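SusD superfamily protein (Bacteroides thetaiotaomicron VPI-5482, PDB 3HDX) probably binds polysaccharides at the outer membrane and takes part in carbohydrate uptake, as a helical homologue of the starch-binding protein SusD. Local coordinates at residues D40-D45 with I456-S461; D110-R115 with E168-Q173; L310-I315 with Y320-V325. All coordinates share one frame; numbering follows the deposited sequence. Where two conformers were deposited one is given.

Contact 1 of 3, residues D40-D45 with I456-S461. With EDO (1,2-ethanediol), chain H.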
# COMPACT_ATOMS: atom_id res chain seq x y z
N ASP A 40 4.80 3.15 7.68
CA ASP A 40 4.66 4.42 8.37
C ASP A 40 5.60 4.60 9.55
O ASP A 40 6.15 5.68 9.76
CB ASP A 40 3.23 4.64 8.89
CG ASP A 40 2.27 5.03 7.82
OD1 ASP A 40 2.40 6.12 7.26
OD2 ASP A 40 1.37 4.25 7.53
N LEU A 41 5.78 3.54 10.34
CA LEU A 41 6.51 3.67 11.61
C LEU A 41 8.02 3.77 11.45
O LEU A 41 8.68 4.56 12.15
CB LEU A 41 6.10 2.54 12.57
CG LEU A 41 6.68 2.57 14.01
CD1 LEU A 41 6.25 3.84 14.74
CD2 LEU A 41 6.16 1.31 14.73
N ARG A 42 8.57 2.95 10.56
CA ARG A 42 10.01 2.84 10.30
C ARG A 42 10.59 4.16 9.78
O ARG A 42 10.27 4.61 8.69
CB ARG A 42 10.26 1.70 9.33
CG ARG A 42 11.68 1.30 9.20
CD ARG A 42 11.82 0.16 8.25
NE ARG A 42 13.19 -0.33 8.19
CZ ARG A 42 13.63 -1.16 7.26
NH1 ARG A 42 12.80 -1.65 6.32
NH2 ARG A 42 14.92 -1.50 7.26
N LYS A 43 11.44 4.78 10.60
CA LYS A 43 12.00 6.11 10.35
C LYS A 43 10.92 7.14 9.97
O LYS A 43 11.17 8.11 9.24
CB LYS A 43 13.13 6.05 9.31
CG LYS A 43 14.32 5.18 9.70
CD LYS A 43 15.00 5.62 10.99
CE LYS A 43 15.56 7.03 10.92
NZ LYS A 43 16.15 7.50 12.22
N GLY A 44 9.73 6.97 10.57
CA GLY A 44 8.59 7.77 10.24
C GLY A 44 8.43 8.99 11.10
O GLY A 44 9.35 9.39 11.83
N ASP A 45 7.22 9.55 11.01
CA ASP A 45 6.86 10.80 11.72
C ASP A 45 6.12 10.56 12.99
O ASP A 45 5.74 11.54 13.64
CB ASP A 45 6.06 11.69 10.78
CG ASP A 45 6.89 12.13 9.58
OD1 ASP A 45 8.07 12.47 9.81
OD2 ASP A 45 6.37 12.15 8.45
N ILE A 456 18.07 -1.19 4.55
CA ILE A 456 16.71 -0.74 4.23
C ILE A 456 15.72 -1.90 4.18
O ILE A 456 14.50 -1.67 4.01
CB ILE A 456 16.63 0.03 2.89
CG1 ILE A 456 17.13 -0.82 1.70
CG2 ILE A 456 17.33 1.41 3.04
CD1 ILE A 456 16.67 -0.28 0.35
N TYR A 457 16.19 -3.14 4.33
CA TYR A 457 15.29 -4.30 4.37
C TYR A 457 15.22 -4.87 5.77
O TYR A 457 16.00 -4.53 6.67
CB TYR A 457 15.79 -5.35 3.37
CG TYR A 457 15.88 -4.80 1.98
CD1 TYR A 457 14.75 -4.32 1.35
CD2 TYR A 457 17.08 -4.76 1.28
CE1 TYR A 457 14.80 -3.82 0.09
CE2 TYR A 457 17.15 -4.21 0.00
CZ TYR A 457 15.98 -3.75 -0.60
OH TYR A 457 15.96 -3.23 -1.90
N TRP A 458 14.22 -5.71 5.96
CA TRP A 458 14.00 -6.44 7.20
C TRP A 458 14.85 -7.68 7.22
O TRP A 458 15.18 -8.27 6.18
CB TRP A 458 12.52 -6.85 7.38
CG TRP A 458 11.70 -5.72 7.83
CD1 TRP A 458 11.35 -4.60 7.09
CD2 TRP A 458 11.10 -5.56 9.11
NE1 TRP A 458 10.56 -3.77 7.86
CE2 TRP A 458 10.37 -4.34 9.10
CE3 TRP A 458 11.08 -6.36 10.28
CZ2 TRP A 458 9.68 -3.85 10.24
CZ3 TRP A 458 10.36 -5.89 11.39
CH2 TRP A 458 9.68 -4.65 11.36
N PRO A 459 15.23 -8.13 8.43
CA PRO A 459 15.88 -9.43 8.50
C PRO A 459 14.90 -10.55 8.09
O PRO A 459 13.70 -10.37 8.16
CB PRO A 459 16.22 -9.56 9.99
CG PRO A 459 15.43 -8.61 10.69
CD PRO A 459 15.03 -7.54 9.76
N VAL A 460 15.46 -11.66 7.61
CA VAL A 460 14.74 -12.90 7.40
C VAL A 460 14.58 -13.57 8.79
O VAL A 460 15.51 -13.59 9.59
CB VAL A 460 15.49 -13.83 6.40
CG1 VAL A 460 14.76 -15.18 6.22
CG2 VAL A 460 15.65 -13.12 5.07
N SER A 461 13.39 -14.07 9.08
CA SER A 461 13.15 -14.73 10.37
C SER A 461 14.08 -15.93 10.50
O SER A 461 14.27 -16.72 9.57
CB SER A 461 11.71 -15.20 10.49
OG SER A 461 11.58 -16.08 11.62
C1 EDO H . 9.27 11.39 15.26
O1 EDO H . 9.85 11.34 13.96
C2 EDO H . 10.39 11.16 16.27
O2 EDO H . 10.90 9.84 16.06
O HOH W 1 9.83 -1.57 6.04
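Arg42, the first residue past helix 34-41, reaches the irregular 456-461 segment chiefly with its guanidinium group, a single side chain joining early chain to late: the turn after 34-41 to the loop between helices 445-453 and 462-467. With CG anti to the backbone N (chi1 -168°) and the chain straight to NE, it meets two successive carbonyls. Both bonds are weak: NH1 to Ile456 O is 2.9 Å long but bent to 124° at the hydrogen, and NH2 to Tyr457 O spans 3.3 Å. The firmer partner of NH2 is Asn60 OD1. The packed side is also where Arg42 NH1 lies 3.4 Å from Trp458 CD1, the guanidinium and indole planes standing 70° apart. One water, in the plane of each group, accepts from Arg42 NH1 (3.0 Å) and Trp458 NE1 (2.9 Å), reconciling the two donors. On the looser side the turn bears exposed Lys43 and a 1,2-ethanediol whose O1 donates to Gly44 O at 2.9 Å. Cutting Arg42 back to an alanine would probably leave the Ile456 carbonyl without this donor and the water with one fewer. Trp431 of helix 430-441 packs on Arg42 and Ile456, helix 445-453 adjoins Ile456, and helix 67-73 meets Trp458.

Contact 2 of 3, residues D110-R115 with E168-Q173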
# COMPACT_ATOMS: atom_id res chain seq x y z
N ASP A 110 -11.28 -14.45 -12.98
CA ASP A 110 -10.82 -14.96 -11.70
C ASP A 110 -9.31 -15.20 -11.73
O ASP A 110 -8.59 -14.84 -10.78
CB ASP A 110 -11.52 -16.28 -11.31
CG ASP A 110 -13.02 -16.15 -11.07
OD1 ASP A 110 -13.59 -15.04 -11.16
OD2 ASP A 110 -13.61 -17.22 -10.76
N ILE A 111 -8.84 -15.81 -12.81
CA ILE A 111 -7.42 -16.09 -13.02
C ILE A 111 -6.62 -14.77 -13.01
O ILE A 111 -5.57 -14.67 -12.39
CB ILE A 111 -7.15 -16.84 -14.38
CG1 ILE A 111 -7.74 -18.27 -14.35
CG2 ILE A 111 -5.68 -16.88 -14.70
CD1 ILE A 111 -7.08 -19.23 -13.40
N ALA A 112 -7.14 -13.76 -13.72
CA ALA A 112 -6.44 -12.48 -13.79
C ALA A 112 -6.29 -11.83 -12.40
O ALA A 112 -5.24 -11.28 -12.07
CB ALA A 112 -7.12 -11.55 -14.80
N GLN A 113 -7.34 -11.93 -11.57
CA GLN A 113 -7.30 -11.41 -10.21
C GLN A 113 -6.26 -12.11 -9.37
O GLN A 113 -5.46 -11.44 -8.71
CB GLN A 113 -8.66 -11.46 -9.55
CG GLN A 113 -9.67 -10.47 -10.13
CD GLN A 113 -11.06 -10.76 -9.67
OE1 GLN A 113 -11.48 -10.35 -8.57
NE2 GLN A 113 -11.83 -11.45 -10.53
N VAL A 114 -6.29 -13.46 -9.36
CA VAL A 114 -5.33 -14.19 -8.50
C VAL A 114 -3.90 -13.98 -9.02
O VAL A 114 -2.96 -13.86 -8.22
CB VAL A 114 -5.67 -15.69 -8.28
CG1 VAL A 114 -7.06 -15.79 -7.66
CG2 VAL A 114 -5.54 -16.48 -9.54
N ARG A 115 -3.73 -13.92 -10.33
CA ARG A 115 -2.42 -13.66 -10.92
C ARG A 115 -1.90 -12.29 -10.43
O ARG A 115 -0.72 -12.16 -10.08
CB ARG A 115 -2.49 -13.67 -12.46
CG ARG A 115 -1.19 -13.53 -13.14
CD ARG A 115 -1.30 -13.44 -14.62
NE ARG A 115 -1.79 -14.61 -15.30
CZ ARG A 115 -1.08 -15.64 -15.74
NH1 ARG A 115 0.18 -15.81 -15.39
NH2 ARG A 115 -1.69 -16.59 -16.47
N GLU A 168 -4.59 -7.98 -19.52
CA GLU A 168 -5.34 -8.36 -20.73
C GLU A 168 -6.76 -8.84 -20.41
O GLU A 168 -7.68 -8.64 -21.22
CB GLU A 168 -4.53 -9.34 -21.59
CG GLU A 168 -3.32 -8.64 -22.19
CD GLU A 168 -3.74 -7.45 -23.05
OE1 GLU A 168 -4.32 -7.69 -24.15
OE2 GLU A 168 -3.55 -6.26 -22.62
N ASP A 169 -6.95 -9.43 -19.22
CA ASP A 169 -8.25 -9.96 -18.79
C ASP A 169 -8.95 -9.24 -17.64
O ASP A 169 -10.13 -9.49 -17.42
CB ASP A 169 -8.14 -11.46 -18.46
CG ASP A 169 -7.85 -12.31 -19.67
OD1 ASP A 169 -8.44 -12.04 -20.72
OD2 ASP A 169 -7.07 -13.28 -19.57
N LEU A 170 -8.27 -8.32 -16.94
CA LEU A 170 -8.91 -7.58 -15.86
C LEU A 170 -9.78 -6.48 -16.44
O LEU A 170 -9.27 -5.67 -17.23
CB LEU A 170 -7.90 -6.92 -14.93
CG LEU A 170 -7.07 -7.83 -14.03
CD1 LEU A 170 -5.82 -7.03 -13.51
CD2 LEU A 170 -7.95 -8.42 -12.90
N PRO A 171 -11.07 -6.46 -16.08
CA PRO A 171 -11.92 -5.37 -16.52
C PRO A 171 -11.76 -4.14 -15.61
O PRO A 171 -11.10 -4.19 -14.56
CB PRO A 171 -13.32 -5.98 -16.40
CG PRO A 171 -13.21 -6.77 -15.11
CD PRO A 171 -11.79 -7.35 -15.14
N TYR A 172 -12.30 -3.02 -16.07
CA TYR A 172 -12.42 -1.81 -15.24
C TYR A 172 -13.48 -2.04 -14.14
O TYR A 172 -13.24 -1.70 -12.98
CB TYR A 172 -12.74 -0.58 -16.06
CG TYR A 172 -11.62 -0.19 -16.97
CD1 TYR A 172 -10.42 0.28 -16.46
CD2 TYR A 172 -11.74 -0.22 -18.37
CE1 TYR A 172 -9.39 0.67 -17.27
CE2 TYR A 172 -10.70 0.17 -19.18
CZ TYR A 172 -9.50 0.63 -18.62
OH TYR A 172 -8.45 1.03 -19.43
N GLN A 173 -14.64 -2.59 -14.55
CA GLN A 173 -15.74 -2.92 -13.63
C GLN A 173 -16.23 -4.33 -13.93
O GLN A 173 -16.13 -4.79 -15.09
CB GLN A 173 -16.86 -1.89 -13.72
CG GLN A 173 -16.40 -0.53 -13.24
CD GLN A 173 -17.50 0.45 -13.00
OE1 GLN A 173 -18.50 0.14 -12.39
NE2 GLN A 173 -17.28 1.69 -13.43
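Leu170 and Ala112 meet methyl to methyl, and the orientation of the leucine carries most of the contact. Its CG sits anti to the carbonyl carbon, beside the backbone N (chi1 -70°), which turns the branched end toward helix 104-129 although the CB itself does not point there. CD2 then stands 3.8 Å from Ala112 CB, while CG reaches the same methyl at an equal distance. Because Ala112 directs CB toward the 168-173 segment, this one small group receives two neighbours: Asp169 presents its CB at 3.8 Å from Ala112 CB as well. The short side chain is consistent with the close backbone approach, the Ala112 and Leu170 CA atoms lying 5.9 Å apart. Gln113 passes Leu170 at a slant, its CG lying 3.9 Å from Leu170 CD2 and its chain extended past CG (chi2 167°). Its side-chain contact is therefore aliphatic, whereas the amide is held elsewhere: OE1 bonds to Tyr22 OH, and NE2 to Tyr181 OH and Tyr109 O. No polar pairing joins the two segments, and the evidence is of van der Waals packing. The contact sets the end of helix 152-169 and the chain leaving it against the first half of helix 104-129, within the helical SusD fold. Helices 11-30 and 76-91 both pack on Val114, and 11-30 also on Gln113, while helix 196-209 meets Leu170 through Ala199.

Contact 3 of 3, residues L310-I315 with Y320-V325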
# COMPACT_ATOMS: atom_id res chain seq x y z
N LEU A 310 -5.60 22.07 4.70
CA LEU A 310 -6.84 21.45 5.21
C LEU A 310 -6.61 20.21 6.05
O LEU A 310 -7.47 19.85 6.86
CB LEU A 310 -7.83 21.11 4.08
CG LEU A 310 -8.41 22.31 3.31
CD1 LEU A 310 -9.25 21.88 2.14
CD2 LEU A 310 -9.23 23.19 4.29
N ARG A 311 -5.49 19.53 5.88
CA ARG A 311 -5.20 18.35 6.69
C ARG A 311 -4.86 18.70 8.15
O ARG A 311 -5.15 17.92 9.05
CB ARG A 311 -4.03 17.58 6.06
CG ARG A 311 -4.37 17.03 4.63
CD ARG A 311 -3.20 16.71 3.77
NE ARG A 311 -2.45 17.92 3.37
CZ ARG A 311 -1.72 18.05 2.25
NH1 ARG A 311 -1.67 17.09 1.33
NH2 ARG A 311 -1.04 19.17 2.04
N PHE A 312 -4.28 19.89 8.36
CA PHE A 312 -3.88 20.35 9.68
C PHE A 312 -4.03 21.86 9.76
O PHE A 312 -3.09 22.61 9.72
CB PHE A 312 -2.47 19.90 10.06
CG PHE A 312 -2.10 20.24 11.44
CD1 PHE A 312 -2.86 19.75 12.50
CD2 PHE A 312 -1.05 21.12 11.70
CE1 PHE A 312 -2.53 20.11 13.79
CE2 PHE A 312 -0.72 21.49 12.99
CZ PHE A 312 -1.47 20.99 14.04
N GLY A 313 -5.27 22.27 9.86
CA GLY A 313 -5.60 23.68 9.85
C GLY A 313 -6.97 23.89 10.43
O GLY A 313 -7.14 23.82 11.66
N ILE A 314 -7.96 24.06 9.56
CA ILE A 314 -9.33 24.29 9.99
C ILE A 314 -9.85 23.15 10.91
O ILE A 314 -9.51 21.96 10.74
CB ILE A 314 -10.27 24.43 8.74
CG1 ILE A 314 -11.62 25.05 9.07
CG2 ILE A 314 -10.44 23.10 8.01
CD1 ILE A 314 -11.52 26.54 9.43
N ILE A 315 -10.66 23.54 11.88
CA ILE A 315 -11.33 22.65 12.80
C ILE A 315 -12.21 21.65 12.03
O ILE A 315 -12.72 21.97 10.94
CB ILE A 315 -12.20 23.49 13.79
CG1 ILE A 315 -12.66 22.67 14.99
CG2 ILE A 315 -13.40 24.17 13.07
CD1 ILE A 315 -13.36 23.61 16.04
N TYR A 320 -10.54 21.65 19.58
CA TYR A 320 -9.16 21.16 19.59
C TYR A 320 -8.89 20.11 18.51
O TYR A 320 -7.92 19.35 18.64
CB TYR A 320 -8.75 20.59 20.97
CG TYR A 320 -9.11 21.48 22.12
CD1 TYR A 320 -8.54 22.73 22.23
CD2 TYR A 320 -10.01 21.06 23.10
CE1 TYR A 320 -8.86 23.59 23.29
CE2 TYR A 320 -10.35 21.90 24.18
CZ TYR A 320 -9.76 23.16 24.26
OH TYR A 320 -10.07 24.01 25.31
N SER A 321 -9.70 20.13 17.44
CA SER A 321 -9.51 19.22 16.32
C SER A 321 -9.02 19.95 15.05
O SER A 321 -9.01 21.18 14.93
CB SER A 321 -10.82 18.48 15.96
OG SER A 321 -11.76 19.35 15.34
N SER A 322 -8.62 19.10 14.13
CA SER A 322 -8.26 19.40 12.76
C SER A 322 -8.66 18.12 12.02
O SER A 322 -9.04 17.11 12.66
CB SER A 322 -6.76 19.62 12.66
OG SER A 322 -6.05 18.47 13.10
N TYR A 323 -8.54 18.12 10.69
CA TYR A 323 -8.94 16.91 9.94
C TYR A 323 -8.06 15.68 10.18
O TYR A 323 -8.56 14.56 10.14
CB TYR A 323 -9.11 17.19 8.46
CG TYR A 323 -10.44 17.81 8.14
CD1 TYR A 323 -11.60 17.03 8.13
CD2 TYR A 323 -10.57 19.15 7.80
CE1 TYR A 323 -12.87 17.58 7.82
CE2 TYR A 323 -11.83 19.71 7.50
CZ TYR A 323 -12.96 18.92 7.50
OH TYR A 323 -14.19 19.48 7.20
N TYR A 324 -6.79 15.88 10.50
CA TYR A 324 -5.89 14.76 10.82
C TYR A 324 -5.71 14.45 12.28
O TYR A 324 -5.35 13.31 12.60
CB TYR A 324 -4.50 15.03 10.24
CG TYR A 324 -4.25 14.59 8.80
CD1 TYR A 324 -5.27 14.34 7.89
CD2 TYR A 324 -2.93 14.47 8.37
CE1 TYR A 324 -4.99 13.94 6.59
CE2 TYR A 324 -2.64 14.09 7.09
CZ TYR A 324 -3.66 13.82 6.20
OH TYR A 324 -3.44 13.41 4.91
N VAL A 325 -5.88 15.44 13.16
CA VAL A 325 -5.49 15.31 14.55
C VAL A 325 -6.55 15.89 15.51
O VAL A 325 -7.09 16.97 15.28
CB VAL A 325 -4.14 16.04 14.77
CG1 VAL A 325 -3.67 15.92 16.21
CG2 VAL A 325 -3.06 15.50 13.81
O HOH W 2 -7.64 20.61 9.45
O HOH W 3 -8.18 23.58 14.14
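This is a contact between two irregular loop segments, peripheral in the mainly helical SusD fold, that close a short excursion between helix 297-303 and strand 325-326. Its main side-chain element is a CH-pi interaction: Arg311 CB lies 3.7 Å from the centroid of the Tyr324 ring and only 7° off the ring normal. CG covers the same face toward CZ, and the chain then bends at chi3 (-68°), its guanidinium forming salt bridges with Glu419 and Glu423 of helix 409-423. Tyr324 OH, at the far end of the ring, bonds to Arg422 O and Lys337 NZ. The same residue pair is tied through the backbone, Tyr324 N donating to Arg311 O at 3.0 Å in the carbonyl plane. It is the one direct N-H...O bond between the segments; farther along, two CA-H...O contacts take over, from Ser322 CA to Ile314 O and from Ile315 CA to Ser321 O, each 3.5 Å. One water fills the interval with four bonds, giving its protons to Leu310 O and Ile314 O and accepting from Gly313 N and Tyr323 N. A second water joins Gly313 O to Ser321 O. The Tyr323 ring is met at its edge, with Leu310 O 3.3 Å from CD2 and Ile314 CG2 3.7 Å from CE2. Ser322 OG approaches the edge of the Phe312 ring, 3.5 Å from CD1. Val325 O accepts from both Ser322 N and Ser322 OG, the OG bond (2.8 Å) falling on a lone pair.

Contacts 1 and 2 are buried, with centres about 15 and 19 Å from the centre of the chain and on opposite sides of it; contact 3, at about 24 Å, is only partly buried. None shares a helix with another. Along the sequence, contact 1 encloses the other two and joins the N-terminal and C-terminal parts of the chain, whereas contact 2 stays within the N-terminal part and contact 3 is a local loop closure. The chemistry differs accordingly: one charged group with weak carbonyl bonds and a water in contact 1, carbon packing in contact 2, and ring, backbone and water-mediated bonding across about three times as much buried surface in contact 3.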